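Local coordinates for possible metal-dependent hydrolase (Veillonella parvula, PDB 3RPC), which is probably a hydrolase of the metallo-beta-lactamase superfamily, holding two zinc ions at its presumed active site, at residues M151-E156 with V163-D168; V186-T191 with K221-H226. One frame throughout, in Å; residues are numbered along the deposited sequence.

In the fold
Interactions 1 and 2 lie in one mixed beta-sheet, their centres about 10 Å apart. Strand 163-165 of interaction 1 runs parallel to strand 186-190 of interaction 2, and the two are probably hydrogen-bonded from Tyr164 N to Val186 O and from Tyr164 O to Ile188 N, each 2.8 Å. The strand ends of both contacts meet at the zinc site: Asp168 OD2 and His226 NE2 bind the same zinc ion, while Asp168 also reaches the second zinc. Asn190 ND2 makes a weak hydrogen bond to Asp168 OD1, linking the contacts. Asp76 and His77 complete the protein ligands of the zinc bound by both Asp168 and His226; His72, His74 and His132 complete those of the other.

Interaction 1 of 2, residues M151-E156 with V163-D168; sequences MGVIFE and VYLVGD. With ZN (zinc ion), chain E; ZN (zinc ion), chain F.
Ile154 and Tyr164, a non-hydrogen-bonded antiparallel pair, cross obliquely on one face of the hairpin. The Ile154 CD1 methyl touches Tyr164 CB at 3.5 Å and CG at 3.7 Å, meeting the base of the side chain rather than the hydroxyl. Val153 O lies in the plane of the tyrosine ring, at its edge, and Val166 CG2 covers the ring centre on one face. On the other side of the sheet Phe155 and Leu165 lie side by side and point the same way. Phe155 CG stands beside its backbone N (chi1 -59°), and ring atom CE2 is 4.1 Å from Leu165 CB; Val163 O sits at the ring edge and Val153 CG1 packs over one face near the rim. Paired backbone bonds join Val153 with Leu165 and Phe155 with Val163, the straightest being Phe155 N to Val163 O (2.8 Å, 171°). At the start of strand 152-156, Gly152 CA comes within 3.0 Å of Leu165 O; beyond the strands, a water accepts from Asp168 N and donates to Met151 O. Asp168 OD2 bridges the zinc ions at 2.1 and 2.4 Å, the bridging aspartate of a dinuclear metallo-beta-lactamase-fold site, carried on the loop that follows the second strand of a beta hairpin.

Interaction 2 of 2, residues V186-T191 with K221-H226; sequences VIIMNT and KIIAVH. With ZN (zinc ion), chain F.
His226 meets Asn190 where two parallel strands end, and its NE2 binds a zinc ion at 2.3 Å. The imidazole and the Asn190 amide are turned 57° apart, with Asn190 CG 3.5 Å from His226 CD2. Asn190 OD1 lies in the plane of the ring, at its edge, and also touches His226 CB. His226 CG is anti to its backbone N (chi1 -155°), and a left-handed backbone conformation turns the chain at this residue. Just behind, Val225 CG2, between its backbone N and carbonyl carbon, packs 3.3 Å from Asn190 OD1. Thr191 N donates to Val225 O, while Thr191 OG1 is buried against Ala224 CB at 3.4 Å without a polar partner. Farther back, SE of selenomethionine Met189 packs 3.6 Å from Ile222 CG2, on the side of the sheet that helix 207-216 covers. The opposite face carries Ile188 CG2 against Val225 CG2 and Val186 CG1 against Ile223 CD1, both at 3.9 Å; Tyr7 of strand 6-11 touches Ile188 and Val225 there. Four further backbone bonds alternate between the strands from Lys221 O to Val225 N. This is a beta-alpha-beta unit of the metallo-beta-lactamase fold, strand 186-190, helix 207-216 and strand 221-225, delivering a zinc-binding histidine just beyond its second strand.

Interaction 1 of 2, residues M151-E156 with V163-D168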
loop_
_atom_site.group_PDB
_atom_site.type_symbol
_atom_site.label_atom_id
_atom_site.label_comp_id
_atom_site.label_asym_id
_atom_site.label_seq_id
_atom_site.Cartn_x
_atom_site.Cartn_y
_atom_site.Cartn_z
HETATM N N MSE A 151 -8.138 1.417 4.405
HETATM C CA MSE A 151 -7.330 0.387 5.043
HETATM C C MSE A 151 -8.146 -0.857 5.369
HETATM O O MSE A 151 -9.387 -0.829 5.393
HETATM C CB MSE A 151 -6.703 0.916 6.344
HETATM C CG MSE A 151 -7.696 1.117 7.478
HETATM SE SE MSE A 151 -6.785 1.594 9.134
HETATM C CE MSE A 151 -8.378 2.072 10.177
ATOM N N GLY A 152 -7.433 -1.948 5.615
ATOM C CA GLY A 152 -7.972 -3.054 6.379
ATOM C C GLY A 152 -7.324 -3.023 7.754
ATOM O O GLY A 152 -6.441 -2.194 8.022
ATOM N N VAL A 153 -7.781 -3.898 8.643
ATOM C CA VAL A 153 -7.238 -3.965 9.994
ATOM C C VAL A 153 -7.092 -5.422 10.416
ATOM O O VAL A 153 -8.005 -6.230 10.233
ATOM C CB VAL A 153 -8.151 -3.239 11.009
ATOM C CG1 VAL A 153 -7.511 -3.248 12.395
ATOM C CG2 VAL A 153 -8.429 -1.817 10.544
ATOM N N ILE A 154 -5.924 -5.751 10.957
ATOM C CA ILE A 154 -5.692 -7.026 11.622
ATOM C C ILE A 154 -5.864 -6.813 13.131
ATOM O O ILE A 154 -5.269 -5.897 13.700
ATOM C CB ILE A 154 -4.265 -7.549 11.312
ATOM C CG1 ILE A 154 -4.218 -8.168 9.907
ATOM C CG2 ILE A 154 -3.811 -8.555 12.361
ATOM C CD1 ILE A 154 -4.857 -9.545 9.817
ATOM N N PHE A 155 -6.726 -7.610 13.760
ATOM C CA PHE A 155 -6.898 -7.559 15.218
ATOM C C PHE A 155 -6.259 -8.809 15.832
ATOM O O PHE A 155 -6.606 -9.932 15.463
ATOM C CB PHE A 155 -8.382 -7.535 15.625
ATOM C CG PHE A 155 -9.174 -6.380 15.067
ATOM C CD1 PHE A 155 -9.504 -5.295 15.870
ATOM C CD2 PHE A 155 -9.625 -6.395 13.758
ATOM C CE1 PHE A 155 -10.260 -4.246 15.372
ATOM C CE2 PHE A 155 -10.384 -5.344 13.250
ATOM C CZ PHE A 155 -10.695 -4.264 14.055
ATOM N N GLU A 156 -5.327 -8.613 16.760
ATOM C CA GLU A 156 -4.679 -9.716 17.461
ATOM C C GLU A 156 -4.852 -9.552 18.963
ATOM O O GLU A 156 -4.836 -8.434 19.470
ATOM C CB GLU A 156 -3.188 -9.752 17.145
ATOM C CG GLU A 156 -2.877 -10.049 15.699
ATOM C CD GLU A 156 -1.397 -9.940 15.393
ATOM O OE1 GLU A 156 -0.687 -9.219 16.127
ATOM O OE2 GLU A 156 -0.940 -10.579 14.429
ATOM N N VAL A 163 -8.199 -11.680 13.646
ATOM C CA VAL A 163 -9.271 -11.271 12.751
ATOM C C VAL A 163 -8.746 -10.293 11.708
ATOM O O VAL A 163 -8.131 -9.283 12.050
ATOM C CB VAL A 163 -10.413 -10.600 13.539
ATOM C CG1 VAL A 163 -11.523 -10.159 12.604
ATOM C CG2 VAL A 163 -10.944 -11.547 14.611
ATOM N N TYR A 164 -9.001 -10.592 10.431
ATOM C CA TYR A 164 -8.586 -9.720 9.334
ATOM C C TYR A 164 -9.821 -9.061 8.745
ATOM O O TYR A 164 -10.612 -9.713 8.061
ATOM C CB TYR A 164 -7.855 -10.539 8.256
ATOM C CG TYR A 164 -7.313 -9.764 7.067
ATOM C CD1 TYR A 164 -7.171 -8.374 7.089
ATOM C CD2 TYR A 164 -6.943 -10.438 5.908
ATOM C CE1 TYR A 164 -6.657 -7.683 5.979
ATOM C CE2 TYR A 164 -6.450 -9.766 4.817
ATOM C CZ TYR A 164 -6.313 -8.398 4.843
ATOM O OH TYR A 164 -5.807 -7.763 3.719
ATOM N N LEU A 165 -10.003 -7.776 9.040
ATOM C CA LEU A 165 -11.025 -6.959 8.403
ATOM C C LEU A 165 -10.394 -6.440 7.118
ATOM O O LEU A 165 -9.572 -5.532 7.130
ATOM C CB LEU A 165 -11.402 -5.804 9.332
ATOM C CG LEU A 165 -12.433 -4.799 8.844
ATOM C CD1 LEU A 165 -13.834 -5.389 8.897
ATOM C CD2 LEU A 165 -12.357 -3.547 9.726
ATOM N N VAL A 166 -10.751 -7.046 5.993
ATOM C CA VAL A 166 -9.996 -6.796 4.764
ATOM C C VAL A 166 -10.194 -5.374 4.225
ATOM O O VAL A 166 -9.249 -4.744 3.719
ATOM C CB VAL A 166 -10.363 -7.818 3.685
ATOM C CG1 VAL A 166 -9.551 -7.561 2.404
ATOM C CG2 VAL A 166 -10.101 -9.227 4.203
ATOM N N GLY A 167 -11.426 -4.878 4.330
ATOM C CA GLY A 167 -11.746 -3.524 3.908
ATOM C C GLY A 167 -12.128 -3.383 2.444
ATOM O O GLY A 167 -12.234 -4.368 1.709
ATOM N N ASP A 168 -12.349 -2.140 2.025
ATOM C CA ASP A 168 -12.718 -1.839 0.644
ATOM C C ASP A 168 -11.490 -1.855 -0.267
ATOM O O ASP A 168 -10.906 -0.812 -0.566
ATOM C CB ASP A 168 -13.436 -0.484 0.564
ATOM C CG ASP A 168 -14.944 -0.590 0.788
ATOM O OD1 ASP A 168 -15.415 -1.625 1.291
ATOM O OD2 ASP A 168 -15.662 0.375 0.450
HETATM ZN ZN ZN E . -15.407 2.699 -0.026
HETATM ZN ZN ZN F . -17.785 0.475 0.695
HETATM O O HOH W 1 -11.697 -0.161 3.947
HETATM O O HOH W 2 -17.410 2.629 -0.029
HETATM O O HOH W 3 -18.015 0.149 -1.837
#

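Interaction 2 of 2, residues V186-T191 with K221-H226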
loop_
_atom_site.group_PDB
_atom_site.type_symbol
_atom_site.label_atom_id
_atom_site.label_comp_id
_atom_site.label_asym_id
_atom_site.label_seq_id
_atom_site.Cartn_x
_atom_site.Cartn_y
_atom_site.Cartn_z
ATOM N N VAL A 186 -9.920 -15.569 11.206
ATOM C CA VAL A 186 -11.235 -15.071 10.798
ATOM C C VAL A 186 -11.006 -13.965 9.784
ATOM O O VAL A 186 -10.183 -13.077 10.021
ATOM C CB VAL A 186 -12.022 -14.504 12.000
ATOM C CG1 VAL A 186 -13.381 -13.934 11.553
ATOM C CG2 VAL A 186 -12.211 -15.580 13.056
ATOM N N ILE A 187 -11.704 -14.021 8.654
ATOM C CA ILE A 187 -11.477 -13.060 7.582
ATOM C C ILE A 187 -12.800 -12.450 7.147
ATOM O O ILE A 187 -13.661 -13.148 6.612
ATOM C CB ILE A 187 -10.775 -13.743 6.385
ATOM C CG1 ILE A 187 -9.470 -14.396 6.866
ATOM C CG2 ILE A 187 -10.527 -12.743 5.248
ATOM C CD1 ILE A 187 -8.773 -15.248 5.793
ATOM N N ILE A 188 -12.965 -11.155 7.401
ATOM C CA ILE A 188 -14.205 -10.455 7.093
ATOM C C ILE A 188 -13.985 -9.689 5.789
ATOM O O ILE A 188 -13.136 -8.796 5.730
ATOM C CB ILE A 188 -14.589 -9.484 8.233
ATOM C CG1 ILE A 188 -14.746 -10.249 9.548
ATOM C CG2 ILE A 188 -15.873 -8.748 7.901
ATOM C CD1 ILE A 188 -14.802 -9.343 10.772
HETATM N N MSE A 189 -14.739 -10.061 4.752
HETATM C CA MSE A 189 -14.523 -9.574 3.389
HETATM C C MSE A 189 -15.717 -8.800 2.860
HETATM O O MSE A 189 -16.865 -9.196 3.085
HETATM C CB MSE A 189 -14.316 -10.761 2.443
HETATM C CG MSE A 189 -13.278 -11.774 2.876
HETATM SE SE MSE A 189 -13.278 -13.271 1.617
HETATM C CE MSE A 189 -12.803 -12.324 -0.028
ATOM N N ASN A 190 -15.447 -7.707 2.157
ATOM C CA ASN A 190 -16.484 -6.914 1.506
ATOM C C ASN A 190 -16.685 -7.430 0.086
ATOM O O ASN A 190 -15.879 -7.147 -0.804
ATOM C CB ASN A 190 -16.079 -5.440 1.507
ATOM C CG ASN A 190 -16.101 -4.845 2.908
ATOM O OD1 ASN A 190 -16.745 -5.399 3.809
ATOM N ND2 ASN A 190 -15.416 -3.719 3.102
ATOM N N THR A 191 -17.753 -8.197 -0.115
ATOM C CA THR A 191 -17.886 -8.994 -1.336
ATOM C C THR A 191 -19.070 -8.600 -2.210
ATOM O O THR A 191 -19.496 -9.381 -3.068
ATOM C CB THR A 191 -17.983 -10.502 -1.011
ATOM O OG1 THR A 191 -19.176 -10.765 -0.250
ATOM C CG2 THR A 191 -16.780 -10.954 -0.214
ATOM N N LYS A 221 -12.149 -18.967 9.073
ATOM C CA LYS A 221 -13.580 -18.714 9.012
ATOM C C LYS A 221 -13.761 -17.436 8.210
ATOM O O LYS A 221 -13.355 -16.357 8.648
ATOM C CB LYS A 221 -14.148 -18.535 10.414
ATOM C CG LYS A 221 -15.644 -18.316 10.438
ATOM C CD LYS A 221 -16.313 -19.244 11.438
ATOM C CE LYS A 221 -15.823 -18.985 12.850
ATOM N NZ LYS A 221 -16.242 -20.066 13.780
ATOM N N ILE A 222 -14.329 -17.556 7.020
ATOM C CA ILE A 222 -14.565 -16.395 6.185
ATOM C C ILE A 222 -15.973 -15.850 6.422
ATOM O O ILE A 222 -16.927 -16.617 6.550
ATOM C CB ILE A 222 -14.345 -16.753 4.716
ATOM C CG1 ILE A 222 -12.863 -17.097 4.518
ATOM C CG2 ILE A 222 -14.793 -15.620 3.826
ATOM C CD1 ILE A 222 -12.576 -17.993 3.340
ATOM N N ILE A 223 -16.086 -14.528 6.509
ATOM C CA ILE A 223 -17.374 -13.880 6.728
ATOM C C ILE A 223 -17.551 -12.846 5.631
ATOM O O ILE A 223 -16.772 -11.894 5.552
ATOM C CB ILE A 223 -17.428 -13.191 8.119
ATOM C CG1 ILE A 223 -17.211 -14.231 9.224
ATOM C CG2 ILE A 223 -18.767 -12.482 8.314
ATOM C CD1 ILE A 223 -17.113 -13.649 10.649
ATOM N N ALA A 224 -18.554 -13.042 4.773
ATOM C CA ALA A 224 -18.797 -12.149 3.644
ATOM C C ALA A 224 -19.873 -11.117 3.956
ATOM O O ALA A 224 -20.991 -11.471 4.357
ATOM C CB ALA A 224 -19.177 -12.958 2.397
ATOM N N VAL A 225 -19.531 -9.847 3.765
ATOM C CA VAL A 225 -20.429 -8.738 4.080
ATOM C C VAL A 225 -20.414 -7.674 2.973
ATOM O O VAL A 225 -19.965 -7.953 1.858
ATOM C CB VAL A 225 -20.090 -8.110 5.457
ATOM C CG1 VAL A 225 -20.236 -9.159 6.563
ATOM C CG2 VAL A 225 -18.682 -7.517 5.460
ATOM N N HIS A 226 -20.902 -6.470 3.275
ATOM C CA HIS A 226 -20.955 -5.358 2.314
ATOM C C HIS A 226 -21.950 -5.638 1.182
ATOM O O HIS A 226 -21.710 -5.308 0.022
ATOM C CB HIS A 226 -19.546 -5.029 1.768
ATOM C CG HIS A 226 -19.389 -3.618 1.281
ATOM N ND1 HIS A 226 -20.151 -3.093 0.260
ATOM C CD2 HIS A 226 -18.542 -2.627 1.660
ATOM C CE1 HIS A 226 -19.793 -1.840 0.039
ATOM N NE2 HIS A 226 -18.817 -1.533 0.875
HETATM ZN ZN ZN F . -17.785 0.475 0.695
HETATM O O HOH W 2 -17.410 2.629 -0.029
HETATM O O HOH W 3 -18.015 0.149 -1.837
#